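Local coordinates for adenosine kinase (Sinorhizobium meliloti, PDB 3UBO), which probably transfers a phosphate group to adenosine as a pfkB-family kinase that binds adenosine and ADP, at residues 4-14 / 75-83; 149-160 / 183-194. All blocks are in the same frame, centred on the assembly; numbering follows the deposited sequence.

Contact 1 (4-14 / 75-83). With ADN (adenosine), chain C.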
loop_
_atom_site.group_PDB
_atom_site.type_symbol
_atom_site.label_atom_id
_atom_site.label_comp_id
_atom_site.label_asym_id
_atom_site.label_seq_id
_atom_site.Cartn_x
_atom_site.Cartn_y
_atom_site.Cartn_z
ATOM N N ALA A 4 -28.030 -8.682 20.541
ATOM C CA ALA A 4 -27.201 -8.246 19.368
ATOM C C ALA A 4 -25.684 -8.180 19.628
ATOM O O ALA A 4 -25.259 -7.516 20.581
ATOM C CB ALA A 4 -27.683 -6.865 18.719
ATOM N N LYS A 5 -24.875 -8.838 18.773
ATOM C CA LYS A 5 -23.394 -8.818 18.933
ATOM C C LYS A 5 -22.609 -7.864 17.929
ATOM O O LYS A 5 -21.444 -7.496 18.161
ATOM C CB LYS A 5 -22.863 -10.252 18.929
ATOM C CG LYS A 5 -21.476 -10.505 19.519
ATOM C CD LYS A 5 -21.174 -12.016 19.229
ATOM C CE LYS A 5 -19.935 -12.626 20.007
ATOM N NZ LYS A 5 -18.712 -11.711 20.149
ATOM N N TYR A 6 -23.281 -7.484 16.837
ATOM C CA TYR A 6 -22.709 -6.628 15.813
ATOM C C TYR A 6 -23.699 -5.524 15.501
ATOM O O TYR A 6 -24.926 -5.756 15.401
ATOM C CB TYR A 6 -22.252 -7.399 14.514
ATOM C CG TYR A 6 -21.321 -8.582 14.799
ATOM C CD1 TYR A 6 -19.973 -8.394 15.178
ATOM C CD2 TYR A 6 -21.814 -9.903 14.772
ATOM C CE1 TYR A 6 -19.131 -9.507 15.496
ATOM C CE2 TYR A 6 -21.010 -10.996 15.098
ATOM C CZ TYR A 6 -19.668 -10.811 15.454
ATOM O OH TYR A 6 -18.893 -11.938 15.740
ATOM N N ASP A 7 -23.134 -4.323 15.336
ATOM C CA ASP A 7 -23.855 -3.179 14.777
ATOM C C ASP A 7 -23.981 -3.385 13.312
ATOM O O ASP A 7 -25.074 -3.347 12.791
ATOM C CB ASP A 7 -23.138 -1.866 15.141
ATOM C CG ASP A 7 -22.891 -1.790 16.621
ATOM O OD1 ASP A 7 -23.947 -1.724 17.296
ATOM O OD2 ASP A 7 -21.720 -1.928 17.104
ATOM N N VAL A 8 -22.861 -3.633 12.638
ATOM C CA VAL A 8 -22.952 -3.908 11.194
ATOM C C VAL A 8 -22.249 -5.130 10.633
ATOM O O VAL A 8 -21.027 -5.407 10.904
ATOM C CB VAL A 8 -22.494 -2.755 10.302
ATOM C CG1 VAL A 8 -23.164 -2.922 8.935
ATOM C CG2 VAL A 8 -22.811 -1.375 10.962
ATOM N N LEU A 9 -23.044 -5.822 9.819
ATOM C CA LEU A 9 -22.552 -6.901 8.978
ATOM C C LEU A 9 -22.547 -6.502 7.474
ATOM O O LEU A 9 -23.567 -6.030 6.892
ATOM C CB LEU A 9 -23.358 -8.159 9.218
ATOM C CG LEU A 9 -23.206 -9.384 8.297
ATOM C CD1 LEU A 9 -21.854 -10.087 8.513
ATOM C CD2 LEU A 9 -24.350 -10.370 8.520
ATOM N N THR A 10 -21.384 -6.677 6.852
ATOM C CA THR A 10 -21.343 -6.447 5.406
ATOM C C THR A 10 -21.014 -7.705 4.601
ATOM O O THR A 10 -20.236 -8.576 5.048
ATOM C CB THR A 10 -20.472 -5.216 4.965
ATOM O OG1 THR A 10 -19.080 -5.591 4.937
ATOM C CG2 THR A 10 -20.685 -4.044 5.927
ATOM N N ILE A 11 -21.674 -7.770 3.443
ATOM C CA ILE A 11 -21.498 -8.827 2.467
ATOM C C ILE A 11 -21.224 -8.200 1.104
ATOM O O ILE A 11 -21.977 -7.315 0.633
ATOM C CB ILE A 11 -22.726 -9.797 2.387
ATOM C CG1 ILE A 11 -23.002 -10.441 3.743
ATOM C CG2 ILE A 11 -22.498 -10.931 1.341
ATOM C CD1 ILE A 11 -23.844 -11.713 3.629
ATOM N N GLY A 12 -20.115 -8.636 0.507
ATOM C CA GLY A 12 -19.598 -8.018 -0.706
ATOM C C GLY A 12 -18.416 -8.788 -1.302
ATOM O O GLY A 12 -17.822 -9.653 -0.649
ATOM N N ASN A 13 -18.097 -8.480 -2.554
ATOM C CA ASN A 13 -16.962 -9.052 -3.262
ATOM C C ASN A 13 -15.648 -8.775 -2.565
ATOM O O ASN A 13 -15.231 -7.609 -2.442
ATOM C CB ASN A 13 -16.945 -8.380 -4.600
ATOM C CG ASN A 13 -17.999 -8.868 -5.448
ATOM O OD1 ASN A 13 -18.229 -10.089 -5.456
ATOM N ND2 ASN A 13 -18.689 -7.989 -6.154
ATOM N N ALA A 14 -14.976 -9.806 -2.093
ATOM C CA ALA A 14 -13.704 -9.595 -1.447
ATOM C C ALA A 14 -12.609 -9.273 -2.482
ATOM O O ALA A 14 -12.290 -10.097 -3.337
ATOM C CB ALA A 14 -13.338 -10.799 -0.626
ATOM N N GLY A 75 -17.518 1.215 16.193
ATOM C CA GLY A 75 -18.519 0.147 16.133
ATOM C C GLY A 75 -18.034 -1.312 16.099
ATOM O O GLY A 75 -16.817 -1.590 16.060
ATOM N N ARG A 76 -18.994 -2.243 16.158
ATOM C CA ARG A 76 -18.697 -3.674 16.033
ATOM C C ARG A 76 -19.257 -4.222 14.706
ATOM O O ARG A 76 -20.456 -4.055 14.362
ATOM C CB ARG A 76 -19.264 -4.525 17.209
ATOM C CG ARG A 76 -19.004 -4.007 18.668
ATOM C CD ARG A 76 -20.171 -4.444 19.641
ATOM N NE ARG A 76 -21.463 -3.769 19.336
ATOM C CZ ARG A 76 -22.663 -4.273 19.619
ATOM N NH1 ARG A 76 -22.745 -5.479 20.199
ATOM N NH2 ARG A 76 -23.768 -3.598 19.292
ATOM N N ALA A 77 -18.373 -4.876 13.961
ATOM C CA ALA A 77 -18.666 -5.226 12.568
ATOM C C ALA A 77 -18.231 -6.669 12.201
ATOM O O ALA A 77 -17.370 -7.270 12.853
ATOM C CB ALA A 77 -17.983 -4.180 11.625
ATOM N N ALA A 78 -18.793 -7.165 11.111
ATOM C CA ALA A 78 -18.507 -8.528 10.630
ATOM C C ALA A 78 -18.710 -8.572 9.120
ATOM O O ALA A 78 -19.500 -7.750 8.533
ATOM C CB ALA A 78 -19.394 -9.589 11.324
ATOM N N TYR A 79 -17.990 -9.514 8.490
ATOM C CA TYR A 79 -17.890 -9.474 7.024
ATOM C C TYR A 79 -17.891 -10.869 6.464
ATOM O O TYR A 79 -17.307 -11.798 7.055
ATOM C CB TYR A 79 -16.662 -8.606 6.501
ATOM C CG TYR A 79 -16.455 -8.686 4.958
ATOM C CD1 TYR A 79 -17.281 -7.968 4.089
ATOM C CD2 TYR A 79 -15.460 -9.505 4.392
ATOM C CE1 TYR A 79 -17.144 -8.042 2.756
ATOM C CE2 TYR A 79 -15.295 -9.563 3.028
ATOM C CZ TYR A 79 -16.158 -8.837 2.228
ATOM O OH TYR A 79 -16.048 -8.922 0.871
ATOM N N PHE A 80 -18.597 -11.018 5.352
ATOM C CA PHE A 80 -18.547 -12.277 4.629
ATOM C C PHE A 80 -18.036 -11.975 3.221
ATOM O O PHE A 80 -18.650 -11.111 2.520
ATOM C CB PHE A 80 -19.946 -12.934 4.451
ATOM C CG PHE A 80 -20.715 -13.199 5.730
ATOM C CD1 PHE A 80 -20.058 -13.391 6.956
ATOM C CD2 PHE A 80 -22.133 -13.299 5.685
ATOM C CE1 PHE A 80 -20.808 -13.720 8.109
ATOM C CE2 PHE A 80 -22.878 -13.571 6.816
ATOM C CZ PHE A 80 -22.232 -13.817 8.024
ATOM N N GLY A 81 -16.966 -12.643 2.801
ATOM C CA GLY A 81 -16.404 -12.432 1.481
ATOM C C GLY A 81 -15.839 -13.705 0.884
ATOM O O GLY A 81 -15.652 -14.701 1.584
ATOM N N LYS A 82 -15.565 -13.674 -0.417
ATOM C CA LYS A 82 -15.019 -14.833 -1.112
ATOM C C LYS A 82 -13.558 -14.614 -1.489
ATOM O O LYS A 82 -13.237 -13.723 -2.277
ATOM C CB LYS A 82 -15.843 -15.145 -2.363
ATOM C CG LYS A 82 -16.377 -16.568 -2.415
ATOM C CD LYS A 82 -15.611 -17.479 -1.470
ATOM C CE LYS A 82 -16.551 -18.402 -0.710
ATOM N NZ LYS A 82 -15.818 -19.268 0.255
ATOM N N VAL A 83 -12.677 -15.431 -0.922
ATOM C CA VAL A 83 -11.249 -15.331 -1.199
ATOM C C VAL A 83 -10.612 -16.712 -1.312
ATOM O O VAL A 83 -11.122 -17.688 -0.763
ATOM C CB VAL A 83 -10.517 -14.527 -0.108
ATOM C CG1 VAL A 83 -11.021 -13.092 -0.080
ATOM C CG2 VAL A 83 -10.699 -15.189 1.250
HETATM O "O5'" ADN C . -15.754 2.052 -4.195
HETATM C "C5'" ADN C . -14.451 1.757 -3.565
HETATM C "C4'" ADN C . -14.004 0.259 -3.682
HETATM O "O4'" ADN C . -14.668 -0.452 -4.734
HETATM C "C3'" ADN C . -12.491 -0.307 -3.755
HETATM O "O3'" ADN C . -11.602 -0.371 -2.666
HETATM C "C2'" ADN C . -12.680 -1.682 -4.480
HETATM O "O2'" ADN C . -12.068 -2.823 -3.843
HETATM C "C1'" ADN C . -14.149 -1.730 -4.625
HETATM N N9 ADN C . -14.554 -2.478 -5.854
HETATM C C8 ADN C . -14.205 -2.312 -7.225
HETATM N N7 ADN C . -14.976 -3.195 -8.027
HETATM C C5 ADN C . -15.812 -3.898 -7.140
HETATM C C6 ADN C . -16.777 -4.922 -7.343
HETATM N N6 ADN C . -17.101 -5.413 -8.655
HETATM N N1 ADN C . -17.468 -5.437 -6.186
HETATM C C2 ADN C . -17.177 -4.927 -4.879
HETATM N N3 ADN C . -16.224 -3.908 -4.633
HETATM C C4 ADN C . -15.548 -3.434 -5.783
#
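Val8 to Ile11 pair with Ala77 to Phe80 as neighbouring parallel strands of the large sheet of the pfkB (ribokinase-like) fold. Backbone bonds alternate between them: Val8 N donates to Arg76 O (3.0 Å), Thr10 N to Ala78 O (2.7 Å) and Phe80 N to Thr10 O (3.0 Å).

Charge closes the end where both strands start. Arg76 grips Asp7 side-on, with NH2 meeting OD1 at 2.7 Å and NE meeting OD2 at 2.9 Å, both from above the carboxylate plane, which stands 66° from the guanidinium. OD2 also accepts Arg76 N through its anti lone pair, so two donors hold one oxygen. NH1 reaches Ala4 O in the guanidinium plane.

Most apolar contacts within the strands lie on the face covered by helix 146-150. Ala78 CB lies over the centre of the Tyr6 ring. Leu9, its CG anti to the backbone N (chi1 170°), places CD1 over the Phe80 ring, 3.8 Å from the centroid. On the opposite face Thr10 OG1 sits at the edge of the Tyr79 ring, although its hydrogen bond goes to Ala63 O.

Beyond the strand, Asn13 ND2 donates to N1 of the bound adenosine at 2.8 Å, with an N-H...N angle of 161°.

Contact 2 (149-160 / 183-194). With ADN (adenosine), chain C.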
loop_
_atom_site.group_PDB
_atom_site.type_symbol
_atom_site.label_atom_id
_atom_site.label_comp_id
_atom_site.label_asym_id
_atom_site.label_seq_id
_atom_site.Cartn_x
_atom_site.Cartn_y
_atom_site.Cartn_z
ATOM N N VAL A 149 -25.587 -13.342 11.091
ATOM C CA VAL A 149 -26.641 -12.452 10.574
ATOM C C VAL A 149 -27.647 -12.037 11.640
ATOM O O VAL A 149 -27.989 -10.848 11.734
ATOM C CB VAL A 149 -27.384 -13.042 9.397
ATOM C CG1 VAL A 149 -28.328 -12.029 8.680
ATOM C CG2 VAL A 149 -26.379 -13.690 8.480
ATOM N N ALA A 150 -28.094 -12.989 12.457
ATOM C CA ALA A 150 -29.080 -12.736 13.527
ATOM C C ALA A 150 -28.610 -11.744 14.629
ATOM O O ALA A 150 -29.391 -10.927 15.153
ATOM C CB ALA A 150 -29.528 -14.088 14.147
ATOM N N GLN A 151 -27.336 -11.817 14.971
ATOM C CA GLN A 151 -26.756 -10.957 15.997
ATOM C C GLN A 151 -26.355 -9.523 15.549
ATOM O O GLN A 151 -25.740 -8.717 16.339
ATOM C CB GLN A 151 -25.532 -11.661 16.565
ATOM C CG GLN A 151 -25.789 -13.114 16.922
ATOM C CD GLN A 151 -24.511 -13.839 17.313
ATOM O OE1 GLN A 151 -23.621 -14.074 16.456
ATOM N NE2 GLN A 151 -24.395 -14.192 18.617
ATOM N N SER A 152 -26.745 -9.186 14.315
ATOM C CA SER A 152 -26.236 -7.971 13.697
ATOM C C SER A 152 -27.366 -7.039 13.338
ATOM O O SER A 152 -28.308 -7.434 12.606
ATOM C CB SER A 152 -25.346 -8.299 12.475
ATOM O OG SER A 152 -24.138 -8.893 12.909
ATOM N N LYS A 153 -27.226 -5.795 13.827
ATOM C CA LYS A 153 -28.311 -4.819 13.762
ATOM C C LYS A 153 -28.684 -4.523 12.313
ATOM O O LYS A 153 -29.824 -4.720 11.877
ATOM C CB LYS A 153 -27.995 -3.525 14.552
ATOM C CG LYS A 153 -27.694 -3.699 16.084
ATOM C CD LYS A 153 -27.814 -2.327 16.820
ATOM C CE LYS A 153 -26.995 -2.236 18.090
ATOM N NZ LYS A 153 -27.349 -0.968 18.857
ATOM N N VAL A 154 -27.703 -4.032 11.569
ATOM C CA VAL A 154 -27.856 -3.990 10.138
ATOM C C VAL A 154 -27.079 -5.082 9.399
ATOM O O VAL A 154 -26.012 -5.532 9.848
ATOM C CB VAL A 154 -27.530 -2.676 9.599
ATOM C CG1 VAL A 154 -27.906 -2.685 8.158
ATOM C CG2 VAL A 154 -28.404 -1.671 10.304
ATOM N N THR A 155 -27.655 -5.553 8.303
ATOM C CA THR A 155 -26.892 -6.315 7.323
ATOM C C THR A 155 -26.793 -5.444 6.031
ATOM O O THR A 155 -27.798 -4.880 5.520
ATOM C CB THR A 155 -27.446 -7.807 7.151
ATOM O OG1 THR A 155 -27.248 -8.575 8.364
ATOM C CG2 THR A 155 -26.780 -8.559 5.972
ATOM N N TYR A 156 -25.560 -5.253 5.559
ATOM C CA TYR A 156 -25.348 -4.409 4.390
ATOM C C TYR A 156 -24.542 -5.146 3.336
ATOM O O TYR A 156 -23.607 -5.897 3.683
ATOM C CB TYR A 156 -24.625 -3.206 4.858
ATOM C CG TYR A 156 -24.116 -2.235 3.819
ATOM C CD1 TYR A 156 -24.949 -1.254 3.291
ATOM C CD2 TYR A 156 -22.787 -2.250 3.420
ATOM C CE1 TYR A 156 -24.489 -0.326 2.380
ATOM C CE2 TYR A 156 -22.297 -1.291 2.504
ATOM C CZ TYR A 156 -23.148 -0.319 1.981
ATOM O OH TYR A 156 -22.679 0.644 1.074
ATOM N N PHE A 157 -24.923 -4.946 2.066
ATOM C CA PHE A 157 -24.393 -5.741 0.943
ATOM C C PHE A 157 -24.390 -4.944 -0.353
ATOM O O PHE A 157 -25.232 -4.050 -0.542
ATOM C CB PHE A 157 -25.233 -7.039 0.731
ATOM C CG PHE A 157 -26.623 -6.779 0.123
ATOM C CD1 PHE A 157 -27.737 -6.560 0.943
ATOM C CD2 PHE A 157 -26.794 -6.694 -1.263
ATOM C CE1 PHE A 157 -28.982 -6.283 0.397
ATOM C CE2 PHE A 157 -28.034 -6.420 -1.822
ATOM C CZ PHE A 157 -29.132 -6.214 -0.989
ATOM N N GLU A 158 -23.472 -5.306 -1.261
ATOM C CA GLU A 158 -23.285 -4.558 -2.539
ATOM C C GLU A 158 -24.297 -4.948 -3.611
ATOM O O GLU A 158 -24.638 -6.138 -3.709
ATOM C CB GLU A 158 -21.838 -4.736 -3.140
ATOM C CG GLU A 158 -20.607 -4.372 -2.251
ATOM C CD GLU A 158 -19.500 -5.442 -2.377
ATOM O OE1 GLU A 158 -18.383 -5.186 -1.822
ATOM O OE2 GLU A 158 -19.766 -6.558 -3.002
ATOM N N GLY A 159 -24.776 -3.981 -4.394
ATOM C CA GLY A 159 -25.343 -4.268 -5.702
ATOM C C GLY A 159 -24.331 -5.060 -6.544
ATOM O O GLY A 159 -24.684 -5.956 -7.339
ATOM N N TYR A 160 -23.044 -4.756 -6.329
ATOM C CA TYR A 160 -21.928 -5.360 -7.070
ATOM C C TYR A 160 -21.970 -6.890 -7.094
ATOM O O TYR A 160 -21.183 -7.515 -7.815
ATOM C CB TYR A 160 -20.569 -4.959 -6.453
ATOM C CG TYR A 160 -19.997 -3.644 -6.924
ATOM C CD1 TYR A 160 -19.220 -2.857 -6.063
ATOM C CD2 TYR A 160 -20.233 -3.177 -8.201
ATOM C CE1 TYR A 160 -18.724 -1.627 -6.449
ATOM C CE2 TYR A 160 -19.724 -1.951 -8.595
ATOM C CZ TYR A 160 -18.968 -1.178 -7.708
ATOM O OH TYR A 160 -18.438 0.030 -8.097
ATOM N N ARG A 183 -34.005 -7.130 12.772
ATOM C CA ARG A 183 -32.820 -6.489 12.295
ATOM C C ARG A 183 -33.220 -5.819 10.995
ATOM O O ARG A 183 -34.305 -6.029 10.463
ATOM C CB ARG A 183 -31.772 -7.532 11.984
ATOM C CG ARG A 183 -31.055 -8.143 13.158
ATOM C CD ARG A 183 -31.507 -7.653 14.523
ATOM N NE ARG A 183 -30.937 -8.555 15.534
ATOM C CZ ARG A 183 -30.682 -8.253 16.811
ATOM N NH1 ARG A 183 -30.159 -9.205 17.591
ATOM N NH2 ARG A 183 -30.913 -7.015 17.296
ATOM N N GLU A 184 -32.316 -4.980 10.500
ATOM C CA GLU A 184 -32.511 -4.170 9.296
ATOM C C GLU A 184 -31.484 -4.533 8.212
ATOM O O GLU A 184 -30.339 -4.931 8.519
ATOM C CB GLU A 184 -32.399 -2.675 9.627
ATOM C CG GLU A 184 -33.760 -2.015 9.908
ATOM C CD GLU A 184 -33.620 -0.647 10.493
ATOM O OE1 GLU A 184 -34.228 0.300 9.938
ATOM O OE2 GLU A 184 -32.875 -0.519 11.494
ATOM N N THR A 185 -31.897 -4.391 6.953
ATOM C CA THR A 185 -31.030 -4.758 5.853
ATOM C C THR A 185 -30.637 -3.540 5.031
ATOM O O THR A 185 -31.472 -2.671 4.749
ATOM C CB THR A 185 -31.674 -5.835 4.921
ATOM O OG1 THR A 185 -32.764 -5.265 4.171
ATOM C CG2 THR A 185 -32.138 -7.039 5.712
ATOM N N ALA A 186 -29.384 -3.491 4.604
ATOM C CA ALA A 186 -29.024 -2.347 3.801
ATOM C C ALA A 186 -28.258 -2.667 2.525
ATOM O O ALA A 186 -27.594 -3.701 2.434
ATOM C CB ALA A 186 -28.279 -1.306 4.666
HETATM N N MSE A 187 -28.337 -1.745 1.563
HETATM C CA MSE A 187 -27.474 -1.833 0.392
HETATM C C MSE A 187 -26.907 -0.541 -0.209
HETATM O O MSE A 187 -27.548 0.492 -0.199
HETATM C CB MSE A 187 -28.194 -2.564 -0.724
HETATM C CG MSE A 187 -28.958 -1.612 -1.664
HETATM SE SE MSE A 187 -30.081 -2.665 -2.944
HETATM C CE MSE A 187 -28.669 -3.638 -3.980
ATOM N N THR A 188 -25.721 -0.634 -0.810
ATOM C CA THR A 188 -25.250 0.411 -1.744
ATOM C C THR A 188 -25.568 0.061 -3.202
ATOM O O THR A 188 -25.451 -1.082 -3.590
ATOM C CB THR A 188 -23.751 0.547 -1.678
ATOM O OG1 THR A 188 -23.307 0.897 -2.976
ATOM C CG2 THR A 188 -23.110 -0.770 -1.349
ATOM N N LEU A 189 -25.940 1.019 -4.025
ATOM C CA LEU A 189 -26.111 0.710 -5.447
ATOM C C LEU A 189 -24.795 0.471 -6.217
ATOM O O LEU A 189 -24.786 0.215 -7.429
ATOM C CB LEU A 189 -26.848 1.853 -6.118
ATOM C CG LEU A 189 -28.354 1.715 -6.058
ATOM C CD1 LEU A 189 -28.663 0.866 -4.879
ATOM C CD2 LEU A 189 -28.990 3.069 -5.968
ATOM N N SER A 190 -23.675 0.657 -5.525
ATOM C CA SER A 190 -22.362 0.329 -6.072
ATOM C C SER A 190 -21.846 1.261 -7.176
ATOM O O SER A 190 -20.861 2.004 -6.958
ATOM C CB SER A 190 -22.398 -1.102 -6.554
ATOM O OG SER A 190 -22.472 -1.973 -5.426
ATOM N N ASP A 191 -22.505 1.243 -8.341
ATOM C CA ASP A 191 -21.954 1.877 -9.529
ATOM C C ASP A 191 -23.060 2.123 -10.512
ATOM O O ASP A 191 -24.035 1.390 -10.579
ATOM C CB ASP A 191 -20.824 0.978 -10.090
ATOM C CG ASP A 191 -20.393 1.353 -11.486
ATOM O OD1 ASP A 191 -20.023 2.525 -11.808
ATOM O OD2 ASP A 191 -20.441 0.409 -12.291
ATOM N N SER A 192 -22.939 3.173 -11.282
ATOM C CA SER A 192 -24.064 3.484 -12.121
ATOM C C SER A 192 -24.223 2.528 -13.288
ATOM O O SER A 192 -25.185 2.636 -14.016
ATOM C CB SER A 192 -24.043 4.932 -12.593
ATOM O OG SER A 192 -23.234 5.060 -13.734
ATOM N N PHE A 193 -23.323 1.582 -13.505
ATOM C CA PHE A 193 -23.580 0.635 -14.602
ATOM C C PHE A 193 -24.172 -0.620 -14.066
ATOM O O PHE A 193 -24.924 -1.271 -14.748
ATOM C CB PHE A 193 -22.339 0.321 -15.449
ATOM C CG PHE A 193 -21.928 1.470 -16.338
ATOM C CD1 PHE A 193 -22.365 1.535 -17.658
ATOM C CD2 PHE A 193 -21.121 2.524 -15.829
ATOM C CE1 PHE A 193 -22.011 2.650 -18.485
ATOM C CE2 PHE A 193 -20.758 3.644 -16.648
ATOM C CZ PHE A 193 -21.209 3.696 -17.987
ATOM N N CYS A 194 -23.774 -0.973 -12.845
ATOM C CA CYS A 194 -24.393 -2.027 -12.060
ATOM C C CYS A 194 -25.851 -1.677 -12.086
ATOM O O CYS A 194 -26.672 -2.472 -12.541
ATOM C CB CYS A 194 -23.877 -1.969 -10.638
ATOM S SG CYS A 194 -23.888 -3.523 -9.750
HETATM O "O5'" ADN C . -15.754 2.052 -4.195
HETATM C "C5'" ADN C . -14.451 1.757 -3.565
HETATM C "C4'" ADN C . -14.004 0.259 -3.682
HETATM O "O4'" ADN C . -14.668 -0.452 -4.734
HETATM C "C3'" ADN C . -12.491 -0.307 -3.755
HETATM O "O3'" ADN C . -11.602 -0.371 -2.666
HETATM C "C2'" ADN C . -12.680 -1.682 -4.480
HETATM O "O2'" ADN C . -12.068 -2.823 -3.843
HETATM C "C1'" ADN C . -14.149 -1.730 -4.625
HETATM N N9 ADN C . -14.554 -2.478 -5.854
HETATM C C8 ADN C . -14.205 -2.312 -7.225
HETATM N N7 ADN C . -14.976 -3.195 -8.027
HETATM C C5 ADN C . -15.812 -3.898 -7.140
HETATM C C6 ADN C . -16.777 -4.922 -7.343
HETATM N N6 ADN C . -17.101 -5.413 -8.655
HETATM N N1 ADN C . -17.468 -5.437 -6.186
HETATM C C2 ADN C . -17.177 -4.927 -4.879
HETATM N N3 ADN C . -16.224 -3.908 -4.633
HETATM C C4 ADN C . -15.548 -3.434 -5.783
#
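Ala150 O, at the last turn of helix 146-150, accepts two donors from Arg183: NE at 2.9 Å, with the oxygen lying a little out of the guanidinium plane, and a weaker bond from NH1 at 3.1 Å. A cation here is probably favourable, since the carbonyls at the C-terminal end of a helix carry partial negative charge.

From here the backbones run side by side. Glu184 N donates to Lys153 O (2.9 Å), and Thr155 N then donates to Glu184 O; four residues on, Gly159 N bonds to Thr188 O. Strands 154-158 and 184-188 are the two parallel arms of a beta-alpha-beta crossover through helix 168-179, in the central sheet of this kinase fold.

The two faces of the pair are packed differently. On one, the first torsion of Phe157, 72°, with CG between backbone N and carbonyl carbon, brings its ring alongside strand 184-188, where CB of selenomethionine Met187 lies over one face, 4.0 Å from the centroid, while SE stands obliquely beside it in a Met-aromatic contact. Leu205 of helix 199-207 touches both side chains. On the other face Ala186 CB meets the Tyr156 ring in its plane, 3.6 Å from CD1.

Past the strands, Tyr160 lies between adenosine and Ser190: the adenine covers one ring face near the rim, and Ser190 CB sits over the centre of the opposite face. Ser190 OG also accepts Tyr160 N (3.0 Å). Nearby, Glu158 turns its carboxylate to Asn13 N and Ala63 N, with OE1 3.3 Å from C2 of the adenosine.

Both contacts are parallel strand pairs in one sheet, and both are largely buried; contact 1 reaches the surface at Ala4, Lys5 and Arg76, whereas contact 2 has no exposed touching residue. They are joined through strands 6-11 and 152-158, which are neighbours, so the strands of 75-83, 4-14, 149-160 and 183-194 lie in that order across the sheet. At the N-terminal ends the chemistry diverges: a salt bridge closes contact 1, while in contact 2 an arginine meets a neutral helix-end carbonyl. At the C-terminal ends it converges on adenosine, where Asn13 supplies a donor and Tyr160 a ring face, and Asn13 ND2 also bonds to Tyr160 O.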